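Local coordinates for protein peptidoglycan-binding domain 1 (Burkholderia, PDB 5NM7) that is a modular phage endolysin that probably binds bacterial peptidoglycan through one domain and cleaves it with a large lysozyme-like, N-acetylmuramidase-family catalytic domain, at residues G104-P113 with M203-L211; A180-L191 with Q210-A220. All coordinates share one frame; numbering follows the deposited sequence.

Interaction 1 (G104-P113 with M203-L211); sequences GAGFLPDGRP and MKVSEAEQL. With GLY (glycine), chain E.
Phe-107 and Gln-210 meet because each sets its CG beside its own backbone N (chi1 -63° and -65°), and Gln-210 then runs out extended, laying its amide nitrogen over one face of the phenyl ring. NE2 comes within 3.5 Å of Phe-107 CZ, offset toward the rim, while the backbone N of Glu-207 and CA of Ser-206 line the ring's edge. That nitrogen serves both segments. It gives a nearly straight bond of 2.9 Å to Met-203 O, in the carbonyl plane, and a longer one of 3.3 Å to Gly-106 O, reached from above the carbonyl plane. Two acceptors thus fix the rotation of the amide, whose OE1 is taken by Ala-180 N.

Glu-207, likewise extended, brings OE2 to Gly-106 N at 2.9 Å, the N-H pointing almost straight at the oxygen but from above the carboxylate plane. One water joins OE2 to Phe-107 N, and another spans OE1 and Gly-104 O. OE1 also accepts from Leu-75 N and forms a salt bridge with Lys-60, whose charge would be expected to favour the ionised carboxylate. At the other end of the contact, Pro-113 CG rests 3.7 Å from Lys-204 CG, and a water bridges Gly-111 O and Lys-204 O.

The arrangement illustrates how an irregular loop is held by a helix start: residues 104-113 link helix 91-101 to strand 115-117, and they lie across the break between helices 196-205 and 207-219, where Ser-206 OG caps the second helix by accepting from Glu-209 N.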
# COMPACT_ATOMS: atom_id res chain seq x y z
N GLY A 104 1.59 -1.09 -3.05
CA GLY A 104 2.49 -2.22 -3.25
C GLY A 104 3.84 -1.83 -2.68
O GLY A 104 4.09 -2.01 -1.47
N ALA A 105 4.69 -1.26 -3.54
CA ALA A 105 5.91 -0.65 -3.03
C ALA A 105 5.58 0.63 -2.22
O ALA A 105 5.02 1.56 -2.76
CB ALA A 105 6.85 -0.30 -4.17
N GLY A 106 6.00 0.65 -0.97
CA GLY A 106 5.88 1.83 -0.12
C GLY A 106 7.02 2.83 -0.31
O GLY A 106 6.96 3.95 0.21
N PHE A 107 8.05 2.40 -1.03
CA PHE A 107 9.22 3.24 -1.29
C PHE A 107 9.51 3.35 -2.78
O PHE A 107 9.26 2.41 -3.56
CB PHE A 107 10.47 2.66 -0.62
CG PHE A 107 10.36 2.61 0.86
CD1 PHE A 107 9.91 1.45 1.50
CD2 PHE A 107 10.64 3.73 1.62
CE1 PHE A 107 9.78 1.40 2.88
CE2 PHE A 107 10.53 3.67 3.00
CZ PHE A 107 10.09 2.51 3.62
N LEU A 108 10.00 4.53 -3.16
CA LEU A 108 10.49 4.78 -4.49
C LEU A 108 11.77 3.99 -4.68
O LEU A 108 12.42 3.62 -3.73
CB LEU A 108 10.83 6.25 -4.65
CG LEU A 108 9.68 7.24 -4.48
CD1 LEU A 108 10.21 8.67 -4.45
CD2 LEU A 108 8.65 7.06 -5.57
N PRO A 109 12.17 3.79 -5.94
CA PRO A 109 13.47 3.14 -6.17
C PRO A 109 14.65 3.82 -5.45
O PRO A 109 15.55 3.13 -4.98
CB PRO A 109 13.61 3.19 -7.68
CG PRO A 109 12.22 3.25 -8.19
CD PRO A 109 11.46 4.07 -7.19
N ASP A 110 14.60 5.15 -5.28
CA ASP A 110 15.66 5.87 -4.58
C ASP A 110 15.69 5.68 -3.07
O ASP A 110 16.60 6.16 -2.40
CB ASP A 110 15.68 7.40 -4.98
CG ASP A 110 14.49 8.20 -4.50
OD1 ASP A 110 14.00 9.07 -5.27
OD2 ASP A 110 14.02 7.96 -3.35
N GLY A 111 14.63 5.06 -2.50
CA GLY A 111 14.62 4.64 -1.13
C GLY A 111 13.72 5.49 -0.24
O GLY A 111 13.52 5.15 0.91
N ARG A 112 13.22 6.61 -0.76
CA ARG A 112 12.35 7.48 0.01
C ARG A 112 10.94 6.93 -0.09
O ARG A 112 10.58 6.30 -1.08
CB ARG A 112 12.38 8.89 -0.54
CG ARG A 112 13.78 9.51 -0.38
CD ARG A 112 13.85 10.87 -0.99
NE ARG A 112 13.72 10.84 -2.45
CZ ARG A 112 13.75 11.91 -3.24
NH1 ARG A 112 13.95 13.13 -2.74
NH2 ARG A 112 13.62 11.78 -4.55
N PRO A 113 10.11 7.22 0.91
CA PRO A 113 8.72 6.76 0.78
C PRO A 113 7.96 7.36 -0.41
O PRO A 113 8.21 8.50 -0.82
CB PRO A 113 8.08 7.16 2.12
CG PRO A 113 9.07 8.00 2.84
CD PRO A 113 10.39 7.94 2.16
N MET A 203 7.52 6.73 8.54
CA MET A 203 7.18 6.36 7.16
C MET A 203 8.45 6.03 6.37
O MET A 203 8.41 5.25 5.44
CB MET A 203 6.41 7.46 6.45
CG MET A 203 5.08 7.88 7.07
SD MET A 203 3.92 6.49 7.16
CE MET A 203 4.11 5.96 8.81
N LYS A 204 9.55 6.67 6.72
CA LYS A 204 10.84 6.40 6.04
C LYS A 204 11.53 5.10 6.43
O LYS A 204 12.44 4.66 5.71
CB LYS A 204 11.77 7.59 6.31
CG LYS A 204 11.35 8.89 5.68
CD LYS A 204 12.27 10.03 6.12
CE LYS A 204 12.01 11.25 5.26
NZ LYS A 204 12.75 12.41 5.80
N VAL A 205 11.13 4.47 7.54
CA VAL A 205 11.80 3.31 8.08
C VAL A 205 11.43 2.04 7.32
O VAL A 205 12.29 1.29 6.87
CB VAL A 205 11.48 3.13 9.58
CG1 VAL A 205 11.97 1.78 10.12
CG2 VAL A 205 12.12 4.27 10.37
N SER A 206 10.13 1.78 7.16
CA SER A 206 9.73 0.49 6.59
C SER A 206 8.28 0.49 6.19
O SER A 206 7.50 1.36 6.62
CB SER A 206 9.91 -0.63 7.59
OG SER A 206 9.02 -0.48 8.69
N GLU A 207 7.94 -0.49 5.35
CA GLU A 207 6.53 -0.67 4.97
C GLU A 207 5.69 -1.08 6.18
O GLU A 207 4.50 -0.73 6.26
CB GLU A 207 6.39 -1.70 3.88
CG GLU A 207 6.88 -1.16 2.55
CD GLU A 207 6.69 -2.13 1.40
OE1 GLU A 207 6.25 -3.27 1.66
OE2 GLU A 207 7.00 -1.73 0.26
N ALA A 208 6.29 -1.81 7.11
CA ALA A 208 5.60 -2.13 8.36
C ALA A 208 5.12 -0.88 9.11
O ALA A 208 4.00 -0.86 9.61
CB ALA A 208 6.50 -2.99 9.25
N GLU A 209 5.96 0.16 9.17
CA GLU A 209 5.54 1.41 9.78
C GLU A 209 4.44 2.09 8.98
O GLU A 209 3.54 2.69 9.54
CB GLU A 209 6.72 2.37 9.97
CG GLU A 209 7.70 1.90 11.03
CD GLU A 209 7.11 1.94 12.45
OE1 GLU A 209 6.23 2.78 12.70
OE2 GLU A 209 7.52 1.16 13.34
N GLN A 210 4.51 1.97 7.66
CA GLN A 210 3.50 2.54 6.78
C GLN A 210 2.15 1.84 6.97
O GLN A 210 1.12 2.50 6.98
CB GLN A 210 3.97 2.43 5.36
CG GLN A 210 5.20 3.28 5.13
CD GLN A 210 5.76 3.10 3.73
OE1 GLN A 210 5.18 2.41 2.91
NE2 GLN A 210 6.86 3.77 3.46
N LEU A 211 2.19 0.53 7.11
CA LEU A 211 0.98 -0.26 7.46
C LEU A 211 0.46 0.11 8.85
O LEU A 211 -0.74 0.18 9.05
CB LEU A 211 1.24 -1.75 7.44
CG LEU A 211 0.12 -2.72 7.87
CD1 LEU A 211 -1.11 -2.58 6.98
CD2 LEU A 211 0.64 -4.13 7.85
N GLY E . 0.47 -3.09 13.01
CA GLY E . 0.93 -3.19 11.58
C GLY E . 2.42 -3.33 11.46
O GLY E . 3.05 -3.39 12.51
OXT GLY E . 3.03 -3.42 10.37
O HOH W 1 3.68 -3.53 0.60
O HOH W 2 9.00 -0.54 -1.27
O HOH W 3 12.97 6.14 3.47

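Interaction 2 (A180-L191 with Q210-A220); sequences AFQIMGFHWKAL and QLEAFVRFVLA. With GLY (glycine), chain E.
Phe-181 and Phe-214 come together from different rotamers: Phe-181 keeps CG beside its backbone N (chi1 -65°), whereas Phe-214 swings its ring anti to the N (chi1 167°). The rings then meet obliquely, centroids 4.6 Å apart, and Phe-214 CB sits over the face of Phe-181 in a CH-pi contact. Alongside, Leu-211 CD1 touches Phe-181 CE2 at 3.7 Å, the two side chains pointing the same way.

Phe-217 also turns anti to its N, which carries its ring edge to the face of His-187. This is a T-shaped pair with planes at 85° and with Phe-217 CE2 3.4 Å from His-187 NE2; Phe-186 CE1 covers the opposite imidazole face. Ile-183 fits between the aromatic groups, its CG1 packing on Ala-213 CB and its CD1 on Phe-217 CG. Leu-191 lays CD1 near Ala-213 O and CD2 between Arg-216 O and Ala-220 CB, both methyls against the helix.

Polar groups bound this apolar seam. Ala-180 N donates to Gln-210 OE1 at 2.9 Å from above the amide carbonyl plane, and a water links Phe-181 N to Gln-210 O. Arg-216, extended from CG to NE, sends NH1 to Leu-191 O at 3.1 Å, while its NE makes a nearly straight salt bridge to Glu-212 OE2, which lies in the guanidinium plane and is met on its anti side. Glu-212 OE1 in turn pairs with Arg-86 and the bound glycine's N. The chemistry implies a largely hydrophobic clasp between strand 183-184 with its following turns and helix 207-219, in which the shared carboxylate of Glu-212, flanked by two arginines, is probably ionised.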
# COMPACT_ATOMS: atom_id res chain seq x y z
N ALA A 180 2.79 3.21 1.57
CA ALA A 180 2.06 2.23 0.79
C ALA A 180 0.56 2.47 0.86
O ALA A 180 -0.15 2.21 -0.12
CB ALA A 180 2.36 0.83 1.29
N PHE A 181 0.08 3.04 1.99
CA PHE A 181 -1.36 3.37 2.13
C PHE A 181 -1.70 4.84 2.01
O PHE A 181 -2.84 5.24 2.21
CB PHE A 181 -1.87 2.78 3.45
CG PHE A 181 -1.83 1.31 3.45
CD1 PHE A 181 -2.88 0.56 2.92
CD2 PHE A 181 -0.72 0.64 3.87
CE1 PHE A 181 -2.80 -0.81 2.86
CE2 PHE A 181 -0.66 -0.74 3.84
CZ PHE A 181 -1.70 -1.46 3.30
N GLN A 182 -0.71 5.67 1.66
CA GLN A 182 -0.93 7.06 1.36
C GLN A 182 -1.74 7.78 2.45
O GLN A 182 -2.79 8.40 2.17
CB GLN A 182 -1.52 7.21 -0.05
CG GLN A 182 -0.50 6.85 -1.12
CD GLN A 182 0.61 7.90 -1.22
OE1 GLN A 182 0.37 8.98 -1.75
NE2 GLN A 182 1.76 7.61 -0.68
N ILE A 183 -1.25 7.64 3.67
CA ILE A 183 -1.89 8.30 4.82
C ILE A 183 -1.45 9.75 4.84
O ILE A 183 -0.24 10.05 4.77
CB ILE A 183 -1.56 7.57 6.11
CG1 ILE A 183 -1.99 6.09 6.05
CG2 ILE A 183 -2.20 8.29 7.30
CD1 ILE A 183 -3.46 5.84 5.79
N MET A 184 -2.43 10.67 4.91
CA MET A 184 -2.11 12.08 5.00
C MET A 184 -1.40 12.43 6.29
O MET A 184 -1.80 12.02 7.38
CB MET A 184 -3.34 12.92 4.85
CG MET A 184 -3.98 12.88 3.47
SD MET A 184 -2.94 13.55 2.16
CE MET A 184 -2.59 15.22 2.70
N GLY A 185 -0.34 13.21 6.18
CA GLY A 185 0.45 13.61 7.30
C GLY A 185 -0.36 14.37 8.39
O GLY A 185 -0.03 14.26 9.56
N PHE A 186 -1.42 15.07 7.99
CA PHE A 186 -2.20 15.83 8.97
C PHE A 186 -2.92 14.95 10.00
O PHE A 186 -3.39 15.47 11.05
CB PHE A 186 -3.16 16.80 8.31
CG PHE A 186 -4.30 16.17 7.55
CD1 PHE A 186 -5.37 15.57 8.21
CD2 PHE A 186 -4.34 16.24 6.17
CE1 PHE A 186 -6.43 15.02 7.49
CE2 PHE A 186 -5.38 15.69 5.44
CZ PHE A 186 -6.43 15.08 6.10
N HIS A 187 -2.99 13.65 9.76
CA HIS A 187 -3.50 12.71 10.75
C HIS A 187 -2.55 12.40 11.90
O HIS A 187 -2.91 11.65 12.79
CB HIS A 187 -3.98 11.41 10.07
CG HIS A 187 -5.22 11.58 9.25
ND1 HIS A 187 -6.47 11.70 9.81
CD2 HIS A 187 -5.39 11.67 7.92
CE1 HIS A 187 -7.36 11.87 8.86
NE2 HIS A 187 -6.74 11.85 7.69
N TRP A 188 -1.30 12.90 11.87
CA TRP A 188 -0.27 12.46 12.85
C TRP A 188 -0.76 12.53 14.30
O TRP A 188 -0.53 11.61 15.09
CB TRP A 188 1.03 13.22 12.68
CG TRP A 188 0.93 14.64 13.04
CD1 TRP A 188 0.76 15.68 12.21
CD2 TRP A 188 1.08 15.20 14.36
NE1 TRP A 188 0.74 16.86 12.92
CE2 TRP A 188 0.94 16.58 14.24
CE3 TRP A 188 1.30 14.65 15.63
CZ2 TRP A 188 1.01 17.45 15.36
CZ3 TRP A 188 1.29 15.50 16.75
CH2 TRP A 188 1.19 16.89 16.58
N LYS A 189 -1.47 13.62 14.62
CA LYS A 189 -1.94 13.86 15.98
C LYS A 189 -3.07 12.91 16.37
O LYS A 189 -2.98 12.25 17.40
CB LYS A 189 -2.36 15.30 16.17
CG LYS A 189 -2.43 15.70 17.65
CD LYS A 189 -2.80 17.16 17.81
CE LYS A 189 -2.78 17.53 19.28
NZ LYS A 189 -3.04 18.97 19.50
N ALA A 190 -4.07 12.83 15.52
CA ALA A 190 -5.18 11.88 15.66
C ALA A 190 -4.73 10.45 15.82
O ALA A 190 -5.40 9.67 16.49
CB ALA A 190 -6.13 11.98 14.49
N LEU A 191 -3.62 10.10 15.16
CA LEU A 191 -3.11 8.74 15.19
C LEU A 191 -2.05 8.49 16.26
O LEU A 191 -1.46 7.42 16.32
CB LEU A 191 -2.55 8.36 13.80
CG LEU A 191 -3.50 8.49 12.64
CD1 LEU A 191 -2.97 7.89 11.35
CD2 LEU A 191 -4.89 8.02 12.93
N GLN A 210 4.51 1.97 7.66
CA GLN A 210 3.50 2.54 6.78
C GLN A 210 2.15 1.84 6.97
O GLN A 210 1.12 2.50 6.98
CB GLN A 210 3.97 2.43 5.36
CG GLN A 210 5.20 3.28 5.13
CD GLN A 210 5.76 3.10 3.73
OE1 GLN A 210 5.18 2.41 2.91
NE2 GLN A 210 6.86 3.77 3.46
N LEU A 211 2.19 0.53 7.11
CA LEU A 211 0.98 -0.26 7.46
C LEU A 211 0.46 0.11 8.85
O LEU A 211 -0.74 0.18 9.05
CB LEU A 211 1.24 -1.75 7.44
CG LEU A 211 0.12 -2.72 7.87
CD1 LEU A 211 -1.11 -2.58 6.98
CD2 LEU A 211 0.64 -4.13 7.85
N GLU A 212 1.37 0.36 9.80
CA GLU A 212 0.96 0.77 11.17
C GLU A 212 0.17 2.06 11.10
O GLU A 212 -0.82 2.20 11.82
CB GLU A 212 2.18 0.89 12.10
CG GLU A 212 1.93 1.47 13.50
CD GLU A 212 0.98 0.68 14.35
OE1 GLU A 212 0.65 -0.50 14.09
OE2 GLU A 212 0.47 1.26 15.35
N ALA A 213 0.58 3.00 10.23
CA ALA A 213 -0.18 4.21 10.03
C ALA A 213 -1.57 3.93 9.53
O ALA A 213 -2.58 4.51 10.05
CB ALA A 213 0.51 5.18 9.11
N PHE A 214 -1.66 3.02 8.58
CA PHE A 214 -2.99 2.59 8.10
C PHE A 214 -3.83 1.99 9.22
O PHE A 214 -4.99 2.35 9.36
CB PHE A 214 -2.87 1.61 6.92
CG PHE A 214 -4.15 0.89 6.56
CD1 PHE A 214 -5.04 1.45 5.68
CD2 PHE A 214 -4.44 -0.34 7.11
CE1 PHE A 214 -6.21 0.82 5.36
CE2 PHE A 214 -5.63 -0.98 6.80
CZ PHE A 214 -6.50 -0.40 5.91
N VAL A 215 -3.24 1.10 10.00
CA VAL A 215 -3.95 0.48 11.13
C VAL A 215 -4.47 1.56 12.06
O VAL A 215 -5.66 1.56 12.45
CB VAL A 215 -3.04 -0.50 11.87
CG1 VAL A 215 -3.61 -0.91 13.21
CG2 VAL A 215 -2.80 -1.73 11.00
N ARG A 216 -3.60 2.49 12.44
CA ARG A 216 -4.05 3.59 13.32
C ARG A 216 -5.14 4.43 12.70
O ARG A 216 -6.07 4.86 13.41
CB ARG A 216 -2.88 4.45 13.76
CG ARG A 216 -1.83 3.70 14.59
CD ARG A 216 -0.67 4.64 14.85
NE ARG A 216 0.42 4.00 15.59
CZ ARG A 216 1.36 4.67 16.27
NH1 ARG A 216 1.33 5.99 16.36
NH2 ARG A 216 2.33 3.98 16.89
N PHE A 217 -5.04 4.69 11.40
CA PHE A 217 -6.00 5.48 10.65
C PHE A 217 -7.37 4.85 10.71
O PHE A 217 -8.37 5.53 10.99
CB PHE A 217 -5.56 5.62 9.21
CG PHE A 217 -6.49 6.39 8.35
CD1 PHE A 217 -7.32 5.74 7.47
CD2 PHE A 217 -6.51 7.78 8.37
CE1 PHE A 217 -8.16 6.47 6.65
CE2 PHE A 217 -7.36 8.52 7.56
CZ PHE A 217 -8.20 7.85 6.69
N VAL A 218 -7.40 3.54 10.52
CA VAL A 218 -8.66 2.79 10.56
C VAL A 218 -9.20 2.76 11.99
O VAL A 218 -10.40 2.98 12.20
CB VAL A 218 -8.52 1.40 9.97
CG1 VAL A 218 -9.83 0.64 10.08
CG2 VAL A 218 -8.15 1.51 8.49
N LEU A 219 -8.33 2.51 12.95
CA LEU A 219 -8.73 2.51 14.36
C LEU A 219 -9.34 3.84 14.80
O LEU A 219 -10.22 3.86 15.68
CB LEU A 219 -7.58 2.12 15.28
CG LEU A 219 -7.12 0.66 15.28
CD1 LEU A 219 -5.85 0.45 16.07
CD2 LEU A 219 -8.21 -0.27 15.78
N ALA A 220 -8.88 4.94 14.21
CA ALA A 220 -9.38 6.27 14.52
C ALA A 220 -10.75 6.60 13.93
O ALA A 220 -11.35 7.60 14.33
CB ALA A 220 -8.37 7.32 14.07
N GLY E . 0.47 -3.09 13.01
CA GLY E . 0.93 -3.19 11.58
C GLY E . 2.42 -3.33 11.46
O GLY E . 3.05 -3.39 12.51
OXT GLY E . 3.03 -3.42 10.37
O HOH W 4 1.03 4.21 4.44

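Helix 207-219 is the common support: interaction 1 uses its first residues, with the end of helix 196-205, and interaction 2 runs on from Gln-210, the two overlapping at Gln-210 and Leu-211, with centres about 14 Å apart. Gln-210 NE2 serves the loop 104-113 and its OE1 the segment 180-191, so one amide ties both pieces of chain to the helix. The contacts also touch directly, Met-203 CE lying 3.7 Å from Ala-213 CB and Gly-106 CA 3.9 Å from Ala-180 CB. A bound glycine borders both: its OXT lies 3.5 Å from Leu-211 CD2, and its N is 2.8 Å from Glu-212 OE1. Asp-79, Ala-83 and Arg-86 complete that pocket together with Ala-208.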